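Local coordinates for protein phosphoserine phosphatase (Homo sapiens, PDB 6HYY) that hydrolyses L-3-phosphoserine to serine and phosphate, a magnesium-dependent reaction carried out by an enzyme of the haloacid dehalogenase-like hydrolase family, at residues 88-91 with 92-96; 34-37 with 38-42; 190-193 with 194-197; 60-63 with 64-67. All blocks are in the same frame, centred on the assembly; numbering follows the deposited sequence.

Interaction 1 of 4, residues 88-91 with 92-96; sequences RELV and SRLQE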
ATOM      1  N   ARG A  88       7.221   3.104  11.618  1.00 17.47           N
ATOM      2  CA  ARG A  88       7.300   4.495  12.075  1.00 17.27           C
ATOM      3  C   ARG A  88       8.746   4.979  12.112  1.00 17.59           C
ATOM      4  O   ARG A  88       9.067   6.082  11.639  1.00 19.27           O
ATOM      5  CB  ARG A  88       6.689   4.647  13.469  1.00 17.69           C
ATOM      6  CG  ARG A  88       5.190   4.522  13.560  1.00 23.16           C
ATOM      7  CD  ARG A  88       4.784   4.644  15.057  1.00 23.80           C
ATOM      8  NE  ARG A  88       3.389   4.287  15.292  1.00 26.24           N
ATOM      9  CZ  ARG A  88       2.929   3.033  15.417  1.00 26.43           C
ATOM     10  NH1 ARG A  88       3.742   1.970  15.360  1.00 23.29           N
ATOM     11  NH2 ARG A  88       1.632   2.837  15.609  1.00 27.56           N
ATOM     12  N   GLU A  89       9.640   4.170  12.689  1.00 17.29           N
ATOM     13  CA  GLU A  89      11.045   4.546  12.784  1.00 18.37           C
ATOM     14  C   GLU A  89      11.674   4.661  11.400  1.00 19.82           C
ATOM     15  O   GLU A  89      12.441   5.592  11.138  1.00 21.33           O
ATOM     16  CB  GLU A  89      11.808   3.536  13.647  1.00 24.27           C
ATOM     17  CG  GLU A  89      13.216   4.000  13.956  1.00 26.50           C
ATOM     18  CD  GLU A  89      13.973   3.052  14.863  1.00 33.13           C
ATOM     19  OE1 GLU A  89      13.382   2.050  15.317  1.00 32.25           O
ATOM     20  OE2 GLU A  89      15.164   3.318  15.113  1.00 36.21           O
ATOM     21  N   LEU A  90      11.356   3.722  10.504  1.00 18.25           N
ATOM     22  CA  LEU A  90      11.922   3.740   9.155  1.00 17.42           C
ATOM     23  C   LEU A  90      11.485   4.981   8.385  1.00 20.77           C
ATOM     24  O   LEU A  90      12.322   5.658   7.772  1.00 19.22           O
ATOM     25  CB  LEU A  90      11.531   2.472   8.396  1.00 18.04           C
ATOM     26  CG  LEU A  90      12.054   2.396   6.956  1.00 19.93           C
ATOM     27  CD1 LEU A  90      13.575   2.431   6.930  1.00 24.31           C
ATOM     28  CD2 LEU A  90      11.553   1.131   6.297  1.00 21.61           C
ATOM     29  N   VAL A  91      10.182   5.287   8.385  1.00 18.45           N
ATOM     30  CA  VAL A  91       9.739   6.497   7.680  1.00 16.68           C
ATOM     31  C   VAL A  91      10.377   7.728   8.303  1.00 19.90           C
ATOM     32  O   VAL A  91      10.785   8.657   7.595  1.00 19.10           O
ATOM     33  CB  VAL A  91       8.205   6.609   7.658  1.00 16.03           C
ATOM     34  CG1 VAL A  91       7.786   7.969   7.095  1.00 19.63           C
ATOM     35  CG2 VAL A  91       7.583   5.502   6.806  1.00 17.61           C
ATOM     36  N   SER A  92      10.496   7.751   9.630  1.00 18.82           N
ATOM     37  CA  SER A  92      11.138   8.876  10.303  1.00 17.54           C
ATOM     38  C   SER A  92      12.569   9.066   9.821  1.00 18.14           C
ATOM     39  O   SER A  92      12.984  10.194   9.521  1.00 20.35           O
ATOM     40  CB  SER A  92      11.105   8.653  11.816  1.00 21.93           C
ATOM     41  OG  SER A  92       9.785   8.764  12.302  1.00 23.46           O
ATOM     42  N   ARG A  93      13.349   7.976   9.745  1.00 18.23           N
ATOM     43  CA  ARG A  93      14.729   8.098   9.279  1.00 20.44           C
ATOM     44  C   ARG A  93      14.794   8.530   7.822  1.00 18.71           C
ATOM     45  O   ARG A  93      15.668   9.327   7.452  1.00 21.76           O
ATOM     46  CB  ARG A  93      15.491   6.783   9.455  1.00 21.29           C
ATOM     47  CG  ARG A  93      15.631   6.351  10.922  1.00 23.17           C
ATOM     48  CD  ARG A  93      16.552   7.266  11.744  1.00 28.16           C
ATOM     49  NE  ARG A  93      15.888   8.466  12.281  1.00 32.48           N
ATOM     50  CZ  ARG A  93      14.889   8.491  13.172  1.00 32.75           C
ATOM     51  NH1 ARG A  93      14.371   7.385  13.676  1.00 28.78           N
ATOM     52  NH2 ARG A  93      14.389   9.658  13.548  1.00 37.62           N
ATOM     53  N   LEU A  94      13.881   8.031   6.986  1.00 17.48           N
ATOM     54  CA  LEU A  94      13.882   8.454   5.584  1.00 17.13           C
ATOM     55  C   LEU A  94      13.586   9.944   5.466  1.00 20.82           C
ATOM     56  O   LEU A  94      14.257  10.677   4.717  1.00 20.04           O
ATOM     57  CB  LEU A  94      12.853   7.639   4.799  1.00 17.75           C
ATOM     58  CG  LEU A  94      13.217   6.189   4.503  1.00 18.42           C
ATOM     59  CD1 LEU A  94      12.010   5.435   3.979  1.00 19.77           C
ATOM     60  CD2 LEU A  94      14.345   6.165   3.472  1.00 21.95           C
ATOM     61  N   GLN A  95      12.575  10.414   6.198  1.00 18.12           N
ATOM     62  CA  GLN A  95      12.211  11.826   6.122  1.00 19.42           C
ATOM     63  C   GLN A  95      13.308  12.713   6.694  1.00 22.88           C
ATOM     64  O   GLN A  95      13.525  13.830   6.203  1.00 21.42           O
ATOM     65  CB  GLN A  95      10.878  12.068   6.841  1.00 20.50           C
ATOM     66  CG  GLN A  95       9.648  11.494   6.092  1.00 20.52           C
ATOM     67  CD  GLN A  95       8.342  11.770   6.817  1.00 27.30           C
ATOM     68  OE1 GLN A  95       8.339  12.023   8.014  1.00 33.88           O
ATOM     69  NE2 GLN A  95       7.237  11.720   6.096  1.00 33.37           N
ATOM     70  N   GLU A  96      14.040  12.225   7.693  1.00 20.65           N
ATOM     71  CA  GLU A  96      15.147  13.002   8.239  1.00 22.05           C
ATOM     72  C   GLU A  96      16.284  13.175   7.239  1.00 23.35           C
ATOM     73  O   GLU A  96      17.046  14.145   7.347  1.00 25.36           O
ATOM     74  CB  GLU A  96      15.626  12.343   9.533  1.00 24.60           C
ATOM     75  CG  GLU A  96      14.623  12.569  10.657  1.00 32.61           C
ATOM     76  CD  GLU A  96      15.050  12.003  11.992  1.00 41.44           C
ATOM     77  OE1 GLU A  96      14.267  12.162  12.959  1.00 40.04           O
ATOM     78  OE2 GLU A  96      16.152  11.409  12.082  1.00 41.17           O
TER

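Interaction 2 of 4, residues 34-37 with 38-42; sequences CGVE and DAVSE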
ATOM      1  N   CYS A  34     -18.261  -4.537   8.201  1.00 37.02           N
ATOM      2  CA  CYS A  34     -19.536  -4.605   7.504  1.00 38.56           C
ATOM      3  C   CYS A  34     -20.143  -6.003   7.491  1.00 40.34           C
ATOM      4  O   CYS A  34     -21.216  -6.186   6.910  1.00 44.38           O
ATOM      5  CB  CYS A  34     -19.370  -4.100   6.068  1.00 39.02           C
ATOM      6  SG  CYS A  34     -18.894  -2.352   5.980  1.00 38.57           S
ATOM      7  N   GLY A  35     -19.472  -6.993   8.085  1.00 39.94           N
ATOM      8  CA  GLY A  35     -20.045  -8.318   8.267  1.00 40.22           C
ATOM      9  C   GLY A  35     -19.897  -9.311   7.128  1.00 45.28           C
ATOM     10  O   GLY A  35     -20.623 -10.311   7.111  1.00 46.64           O
ATOM     11  N   VAL A  36     -18.979  -9.092   6.186  1.00 41.70           N
ATOM     12  CA  VAL A  36     -18.836  -9.986   5.037  1.00 43.84           C
ATOM     13  C   VAL A  36     -17.377 -10.409   4.878  1.00 45.17           C
ATOM     14  O   VAL A  36     -16.890 -10.624   3.764  1.00 43.60           O
ATOM     15  CB  VAL A  36     -19.366  -9.319   3.755  1.00 40.12           C
ATOM     16  CG1 VAL A  36     -20.887  -9.232   3.802  1.00 44.07           C
ATOM     17  CG2 VAL A  36     -18.766  -7.933   3.592  1.00 40.01           C
ATOM     18  N   GLU A  37     -16.697 -10.561   6.012  1.00 43.53           N
ATOM     19  CA  GLU A  37     -15.265 -10.864   6.050  1.00 44.20           C
ATOM     20  C   GLU A  37     -14.902 -12.077   5.201  1.00 47.41           C
ATOM     21  O   GLU A  37     -13.968 -12.016   4.385  1.00 44.02           O
ATOM     22  CB  GLU A  37     -14.846 -11.084   7.508  1.00 47.48           C
ATOM     23  CG  GLU A  37     -15.710 -12.101   8.267  1.00 54.21           C
ATOM     24  CD  GLU A  37     -17.103 -11.581   8.621  1.00 55.46           C
ATOM     25  OE1 GLU A  37     -18.107 -12.182   8.164  1.00 58.77           O
ATOM     26  OE2 GLU A  37     -17.188 -10.570   9.349  1.00 53.66           O
ATOM     27  N   ASP A  38     -15.612 -13.199   5.384  1.00 46.97           N
ATOM     28  CA  ASP A  38     -15.200 -14.457   4.764  1.00 47.22           C
ATOM     29  C   ASP A  38     -15.191 -14.345   3.246  1.00 46.91           C
ATOM     30  O   ASP A  38     -14.183 -14.652   2.592  1.00 45.36           O
ATOM     31  CB  ASP A  38     -16.122 -15.594   5.204  1.00 48.93           C
ATOM     32  CG  ASP A  38     -15.923 -15.987   6.659  1.00 55.04           C
ATOM     33  OD1 ASP A  38     -14.799 -15.831   7.180  1.00 56.58           O
ATOM     34  OD2 ASP A  38     -16.899 -16.442   7.290  1.00 61.77           O
ATOM     35  N   ALA A  39     -16.309 -13.902   2.666  1.00 44.71           N
ATOM     36  CA  ALA A  39     -16.413 -13.810   1.214  1.00 45.78           C
ATOM     37  C   ALA A  39     -15.368 -12.862   0.641  1.00 39.47           C
ATOM     38  O   ALA A  39     -14.717 -13.178  -0.363  1.00 40.06           O
ATOM     39  CB  ALA A  39     -17.822 -13.361   0.821  1.00 47.31           C
ATOM     40  N   VAL A  40     -15.176 -11.705   1.272  1.00 41.47           N
ATOM     41  CA  VAL A  40     -14.281 -10.701   0.702  1.00 36.58           C
ATOM     42  C   VAL A  40     -12.822 -11.120   0.860  1.00 37.41           C
ATOM     43  O   VAL A  40     -12.019 -10.962  -0.066  1.00 38.45           O
ATOM     44  CB  VAL A  40     -14.557  -9.325   1.333  1.00 37.76           C
ATOM     45  CG1 VAL A  40     -13.386  -8.373   1.085  1.00 34.04           C
ATOM     46  CG2 VAL A  40     -15.855  -8.747   0.782  1.00 37.58           C
ATOM     47  N   SER A  41     -12.456 -11.662   2.028  1.00 41.88           N
ATOM     48  CA  SER A  41     -11.085 -12.128   2.228  1.00 42.15           C
ATOM     49  C   SER A  41     -10.702 -13.171   1.186  1.00 40.73           C
ATOM     50  O   SER A  41      -9.569 -13.174   0.687  1.00 37.23           O
ATOM     51  CB  SER A  41     -10.919 -12.696   3.640  1.00 42.07           C
ATOM     52  OG  SER A  41     -10.816 -11.659   4.603  1.00 47.61           O
ATOM     53  N   GLU A  42     -11.638 -14.054   0.833  1.00 38.79           N
ATOM     54  CA  GLU A  42     -11.371 -15.033  -0.214  1.00 40.14           C
ATOM     55  C   GLU A  42     -11.183 -14.360  -1.569  1.00 40.51           C
ATOM     56  O   GLU A  42     -10.254 -14.700  -2.312  1.00 40.61           O
ATOM     57  CB  GLU A  42     -12.503 -16.058  -0.276  1.00 44.36           C
ATOM     58  CG  GLU A  42     -12.184 -17.267  -1.141  1.00 49.44           C
ATOM     59  CD  GLU A  42     -10.795 -17.830  -0.868  1.00 51.82           C
ATOM     60  OE1 GLU A  42     -10.041 -18.060  -1.839  1.00 53.24           O
ATOM     61  OE2 GLU A  42     -10.454 -18.038   0.318  1.00 50.82           O
TER

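Interaction 3 of 4, residues 190-193 with 194-197; sequences IGFG and GNVI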
ATOM      1  N   ILE A 190      12.297  -3.806  -3.148  1.00 19.50           N
ATOM      2  CA  ILE A 190      12.608  -4.580  -1.956  1.00 20.80           C
ATOM      3  C   ILE A 190      11.336  -5.289  -1.512  1.00 18.71           C
ATOM      4  O   ILE A 190      10.346  -4.638  -1.160  1.00 19.86           O
ATOM      5  CB  ILE A 190      13.159  -3.706  -0.822  1.00 19.54           C
ATOM      6  CG1 ILE A 190      14.384  -2.919  -1.306  1.00 22.77           C
ATOM      7  CG2 ILE A 190      13.509  -4.599   0.361  1.00 22.25           C
ATOM      8  CD1 ILE A 190      14.899  -1.891  -0.297  1.00 25.34           C
ATOM      9  N   GLY A 191      11.368  -6.624  -1.508  1.00 20.59           N
ATOM     10  CA  GLY A 191      10.236  -7.383  -1.006  1.00 18.45           C
ATOM     11  C   GLY A 191      10.209  -7.417   0.507  1.00 19.05           C
ATOM     12  O   GLY A 191      11.241  -7.329   1.172  1.00 20.79           O
ATOM     13  N   PHE A 192       8.998  -7.502   1.053  1.00 19.09           N
ATOM     14  CA  PHE A 192       8.805  -7.442   2.501  1.00 18.93           C
ATOM     15  C   PHE A 192       7.958  -8.606   2.992  1.00 21.04           C
ATOM     16  O   PHE A 192       6.797  -8.743   2.591  1.00 20.85           O
ATOM     17  CB  PHE A 192       8.151  -6.119   2.909  1.00 21.84           C
ATOM     18  CG  PHE A 192       7.966  -6.007   4.389  1.00 19.77           C
ATOM     19  CD1 PHE A 192       9.063  -5.782   5.217  1.00 21.20           C
ATOM     20  CD2 PHE A 192       6.718  -6.145   4.952  1.00 20.32           C
ATOM     21  CE1 PHE A 192       8.921  -5.703   6.573  1.00 22.12           C
ATOM     22  CE2 PHE A 192       6.564  -6.073   6.345  1.00 19.12           C
ATOM     23  CZ  PHE A 192       7.663  -5.847   7.142  1.00 20.12           C
ATOM     24  N   GLY A 193       8.505  -9.373   3.932  1.00 21.98           N
ATOM     25  CA  GLY A 193       7.807 -10.548   4.428  1.00 22.35           C
ATOM     26  C   GLY A 193       7.548 -10.538   5.924  1.00 25.92           C
ATOM     27  O   GLY A 193       7.338 -11.592   6.533  1.00 25.90           O
ATOM     28  N   GLY A 194       7.542  -9.354   6.535  1.00 22.32           N
ATOM     29  CA  GLY A 194       7.363  -9.281   7.981  1.00 23.23           C
ATOM     30  C   GLY A 194       5.987  -9.689   8.461  1.00 28.41           C
ATOM     31  O   GLY A 194       5.824 -10.112   9.615  1.00 28.36           O
ATOM     32  N   ASN A 195       4.972  -9.563   7.610  1.00 21.66           N
ATOM     33  CA  ASN A 195       3.619  -9.936   7.996  1.00 20.85           C
ATOM     34  C   ASN A 195       3.228 -11.302   7.448  1.00 25.88           C
ATOM     35  O   ASN A 195       2.840 -12.196   8.206  1.00 33.66           O
ATOM     36  CB  ASN A 195       2.627  -8.854   7.565  1.00 21.99           C
ATOM     37  CG  ASN A 195       2.774  -7.601   8.403  1.00 24.42           C
ATOM     38  OD1 ASN A 195       2.756  -7.667   9.636  1.00 25.66           O
ATOM     39  ND2 ASN A 195       2.965  -6.464   7.750  1.00 21.38           N
ATOM     40  N   VAL A 196       3.297 -11.477   6.141  1.00 23.87           N
ATOM     41  CA  VAL A 196       3.122 -12.790   5.531  1.00 25.15           C
ATOM     42  C   VAL A 196       4.120 -12.877   4.393  1.00 26.00           C
ATOM     43  O   VAL A 196       4.327 -11.906   3.655  1.00 28.68           O
ATOM     44  CB  VAL A 196       1.673 -13.021   5.051  1.00 30.62           C
ATOM     45  CG1 VAL A 196       1.565 -14.320   4.240  1.00 30.80           C
ATOM     46  CG2 VAL A 196       0.711 -13.063   6.231  1.00 35.94           C
ATOM     47  N   ILE A 197       4.819 -13.992   4.309  1.00 20.01           N
ATOM     48  CA  ILE A 197       5.815 -14.179   3.273  1.00 18.54           C
ATOM     49  C   ILE A 197       5.105 -14.710   2.044  1.00 22.81           C
ATOM     50  O   ILE A 197       4.498 -15.779   2.084  1.00 24.70           O
ATOM     51  CB  ILE A 197       6.909 -15.153   3.733  1.00 22.01           C
ATOM     52  CG1 ILE A 197       7.722 -14.519   4.870  1.00 23.59           C
ATOM     53  CG2 ILE A 197       7.761 -15.594   2.544  1.00 22.36           C
ATOM     54  CD1 ILE A 197       8.690 -15.471   5.549  1.00 32.62           C
TER
HETATM   55  O   HOH W   1       4.589  -8.894   4.783  1.00 23.21           O

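Interaction 4 of 4, residues 60-63 with 64-67; sequences ERLA and LIQP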
ATOM      1  N   GLU A  60     -16.566  -6.183  -7.407  1.00 34.93           N
ATOM      2  CA  GLU A  60     -17.311  -7.304  -6.837  1.00 36.96           C
ATOM      3  C   GLU A  60     -17.205  -7.348  -5.318  1.00 37.70           C
ATOM      4  O   GLU A  60     -18.181  -7.682  -4.638  1.00 35.79           O
ATOM      5  CB  GLU A  60     -16.821  -8.617  -7.442  1.00 39.98           C
ATOM      6  CG  GLU A  60     -17.047  -8.724  -8.930  1.00 42.80           C
ATOM      7  CD  GLU A  60     -16.213  -9.824  -9.550  1.00 49.38           C
ATOM      8  OE1 GLU A  60     -16.424 -10.140 -10.740  1.00 55.06           O
ATOM      9  OE2 GLU A  60     -15.344 -10.372  -8.840  1.00 51.63           O
ATOM     10  N   ARG A  61     -16.029  -7.041  -4.763  1.00 32.46           N
ATOM     11  CA  ARG A  61     -15.903  -7.043  -3.310  1.00 33.28           C
ATOM     12  C   ARG A  61     -16.722  -5.917  -2.697  1.00 32.93           C
ATOM     13  O   ARG A  61     -17.417  -6.117  -1.697  1.00 34.54           O
ATOM     14  CB  ARG A  61     -14.432  -6.918  -2.901  1.00 31.27           C
ATOM     15  CG  ARG A  61     -13.633  -8.208  -3.015  1.00 31.88           C
ATOM     16  CD  ARG A  61     -12.141  -7.978  -2.762  1.00 31.10           C
ATOM     17  NE  ARG A  61     -11.486  -7.294  -3.876  1.00 32.40           N
ATOM     18  CZ  ARG A  61     -10.196  -6.960  -3.886  1.00 33.40           C
ATOM     19  NH1 ARG A  61      -9.430  -7.247  -2.841  1.00 33.04           N
ATOM     20  NH2 ARG A  61      -9.668  -6.335  -4.930  1.00 33.04           N
ATOM     21  N   LEU A  62     -16.659  -4.723  -3.296  1.00 30.01           N
ATOM     22  CA  LEU A  62     -17.437  -3.606  -2.779  1.00 30.51           C
ATOM     23  C   LEU A  62     -18.935  -3.842  -2.947  1.00 32.39           C
ATOM     24  O   LEU A  62     -19.729  -3.379  -2.116  1.00 34.07           O
ATOM     25  CB  LEU A  62     -17.000  -2.312  -3.467  1.00 30.30           C
ATOM     26  CG  LEU A  62     -15.648  -1.787  -2.965  1.00 30.87           C
ATOM     27  CD1 LEU A  62     -15.135  -0.670  -3.863  1.00 31.95           C
ATOM     28  CD2 LEU A  62     -15.747  -1.319  -1.527  1.00 32.79           C
ATOM     29  N   ALA A  63     -19.335  -4.573  -3.990  1.00 33.34           N
ATOM     30  CA  ALA A  63     -20.745  -4.912  -4.148  1.00 38.87           C
ATOM     31  C   ALA A  63     -21.250  -5.765  -2.987  1.00 39.25           C
ATOM     32  O   ALA A  63     -22.416  -5.647  -2.594  1.00 41.42           O
ATOM     33  CB  ALA A  63     -20.970  -5.622  -5.485  1.00 36.03           C
ATOM     34  N   LEU A  64     -20.393  -6.618  -2.419  1.00 36.21           N
ATOM     35  CA  LEU A  64     -20.785  -7.361  -1.223  1.00 37.27           C
ATOM     36  C   LEU A  64     -20.706  -6.510   0.039  1.00 39.90           C
ATOM     37  O   LEU A  64     -21.507  -6.701   0.964  1.00 42.34           O
ATOM     38  CB  LEU A  64     -19.909  -8.600  -1.047  1.00 41.02           C
ATOM     39  CG  LEU A  64     -19.919  -9.645  -2.162  1.00 45.98           C
ATOM     40  CD1 LEU A  64     -18.995 -10.795  -1.801  1.00 45.94           C
ATOM     41  CD2 LEU A  64     -21.334 -10.152  -2.438  1.00 48.49           C
ATOM     42  N   ILE A  65     -19.753  -5.578   0.105  1.00 32.71           N
ATOM     43  CA  ILE A  65     -19.548  -4.807   1.325  1.00 31.79           C
ATOM     44  C   ILE A  65     -20.575  -3.686   1.443  1.00 32.59           C
ATOM     45  O   ILE A  65     -21.162  -3.481   2.511  1.00 34.70           O
ATOM     46  CB  ILE A  65     -18.109  -4.258   1.367  1.00 31.73           C
ATOM     47  CG1 ILE A  65     -17.098  -5.408   1.409  1.00 32.81           C
ATOM     48  CG2 ILE A  65     -17.920  -3.326   2.543  1.00 31.66           C
ATOM     49  CD1 ILE A  65     -15.666  -4.985   1.064  1.00 30.98           C
ATOM     50  N   GLN A  66     -20.775  -2.928   0.365  1.00 34.06           N
ATOM     51  CA  GLN A  66     -21.637  -1.751   0.364  1.00 32.78           C
ATOM     52  C   GLN A  66     -21.337  -0.827   1.545  1.00 35.07           C
ATOM     53  O   GLN A  66     -22.230  -0.524   2.349  1.00 35.22           O
ATOM     54  CB  GLN A  66     -23.104  -2.157   0.361  1.00 38.83           C
ATOM     55  CG  GLN A  66     -23.474  -3.112  -0.749  1.00 43.01           C
ATOM     56  CD  GLN A  66     -24.251  -2.441  -1.857  1.00 49.93           C
ATOM     57  OE1 GLN A  66     -25.184  -1.676  -1.602  1.00 53.77           O
ATOM     58  NE2 GLN A  66     -23.880  -2.730  -3.099  1.00 48.33           N
ATOM     59  N   PRO A  67     -20.101  -0.355   1.682  1.00 31.83           N
ATOM     60  CA  PRO A  67     -19.718   0.358   2.903  1.00 33.11           C
ATOM     61  C   PRO A  67     -20.332   1.748   2.952  1.00 36.30           C
ATOM     62  O   PRO A  67     -20.206   2.537   2.013  1.00 33.88           O
ATOM     63  CB  PRO A  67     -18.191   0.428   2.804  1.00 33.25           C
ATOM     64  CG  PRO A  67     -17.941   0.467   1.334  1.00 29.73           C
ATOM     65  CD  PRO A  67     -18.995  -0.408   0.706  1.00 30.48           C
TER

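Interaction 1 of 4, residues 88-91 with 92-96
The carbonyl oxygen of R88 is gripped twice by S92. The backbone amide lies 3.0 Å from it (S92 N to R88 O), and the hydroxyl comes as close as 2.9 Å (S92 OG to R88 O). The two donors approach from opposite faces of the carbonyl plane, which the hydroxyl can do because OG stands beside its own backbone N (chi1 -70°). Further i to i+4 bonds of helix 87-96 run from R93 N, L94 N and Q95 N to the carbonyls of E89, L90 and V91.

Among the apolar contacts, L90 CG meets L94 CD1 at 4.3 Å, and both leucines turn inward against F7 of helix 2-8 and F15 of strand 12-16. V91 and Q95 run side by side, V91 CG1 lying 3.9 Å from the amide carbon CD of Q95; the NE2 of Q95 goes on to bond the carbonyl of N120.

Charge enters through R93. R93 bends at chi2 and chi3, so that E89 CG lies at its guanidinium edge, 3.6 Å from R93 NH1, while R93 NE donates to E96 OE2 at 3.0 Å. With the E89 carboxylate a little beyond salt-bridge range, R93 probably senses both acids electrostatically but bonds directly to E96.

Interaction 2 of 4, residues 34-37 with 38-42
The first turn of helix 37-46 opens at V36, its N-cap residue, and the backbone bond from V40 N to V36 O (3.2 Å) closes that turn. On the same side V36 CG2 touches V40 CG2 at 4.1 Å, the two valines crossing at a slant. Just upstream, G35 ends helix 26-33 in a Schellman motif, its positive phi letting the chain leave one helix and enter the next almost at once. These linked helices belong to the helical part of the molecule beside the sheet-bearing core, and V40 rests on D28 and A31 of the preceding helix.

One residue on, E37 O accepts from S41 N at 2.8 Å, nearly straight, and more weakly from the S41 hydroxyl. The E37 side chain starts between its own N and carbonyl carbon (chi1 52°), a setting that brings E37 CG to 3.1 Å from D38 N, and it then bends at chi2. It touches K32 of helix 26-33 and lies alongside D38 with the carboxylate planes 72° apart; OE1 of E37 and OD2 of D38 are 4.5 Å apart. An alanine in place of E37 would probably leave D38 without the chain that lies alongside it and K32 without this neighbour.

Interaction 3 of 4, residues 190-193 with 194-197
The ring of F192 lies against the backbone of G194, with the amide nitrogen G194 N over one face, 3.4 Å above the plane and displaced toward the rim. CE2 is the ring atom nearest that nitrogen, and F192 CZ comes within 3.5 Å of G194 CA. Because CG stands anti to the F192 backbone N (chi1 -179°), the ring extends along the turn that follows. A CB on G194 would run into CZ, so the absence of a side chain permits the close approach. At the ring edge, in its plane, is ND2 of N195, 3.9 Å from F192 CE2; the N195 amide is held by R23 through OD1 and by S19 and T84 through ND2. Replacing F192 with an alanine would probably open a gap beside the G194 peptide and strip N195 of the ring edge beside it.

The polar link across the turn passes through a water. It lies 3.1 Å from F192 O, to which it can donate, and accepts from N195 N at 2.9 Å, thus joining the end of the strand to the loop.

A van der Waals contact closes the turn: I197 CG1 sits 3.4 Å from G193 O and also near G193 CA, where any CB would collide with it.

The loop leads from strand 188-192 toward helix 199-204. The strand lies between strands 170-174 and 207-209 of the parallel part of the sheet, bonded to G174 on one flank and to W207 and I209 on the other, while F192 stacks on F212 and I197 leans on Y208.

Interaction 4 of 4, residues 60-63 with 64-67
L62 and P67 meet nearly at right angles, L62 CD2 set against the proline ring at 4.0 Å from P67 CG. L62 CD2 is also 4.5 Å from I65 CD1, so one branch of the leucine serves both residues. Beyond them, Y139 of strand 139-142 touches L62 and P67 alike. I65 turns its longer branch back along the helix: I65 CG1 stands beside the backbone N (chi1 -63°) and lies against the carbonyl of R61, 3.2 Å from R61 O. R61 O accepts from I65 N at 3.0 Å, in the carbonyl plane, and more weakly from L64 N.

Here helix 54-65 comes to its C-terminal end, where Q66 takes a positive phi. Q66 N still reaches back to L62 O at 2.7 Å with an N-H...O angle of 168°. The Q66 side chain bends at chi2 (-105°) and folds back against the last turn, Q66 CG lying 3.3 Å from A63 O, while Q66 NE2 makes a weak hydrogen bond to that oxygen. The R61 side chain comes within about 6 Å of the bound serine, its guanidinium held by A57 O through NE and by T44 through NH1.

Interactions 2 and 4 form one patch, with centres 9 Å apart: I65 packs against V40 and V36 through its CG1, which lies 3.6 Å from V40 CG2, and against the C34 sulfur. This patch ties helices 37-46 and 54-65 together on one flank of the serine pocket, the side chain of R61 being about 6 Å from the bound serine and that of V40 about 10 Å. Interaction 3 is nearer the metal, the F192 side chain about 8 Å from the magnesium ion held by D16, D18 and D175. Interaction 1 lies across the chain's centre from interactions 2 and 4, about 14 Å from serine at the V91 side chain, and about 7 Å from interaction 3 at nearest atoms.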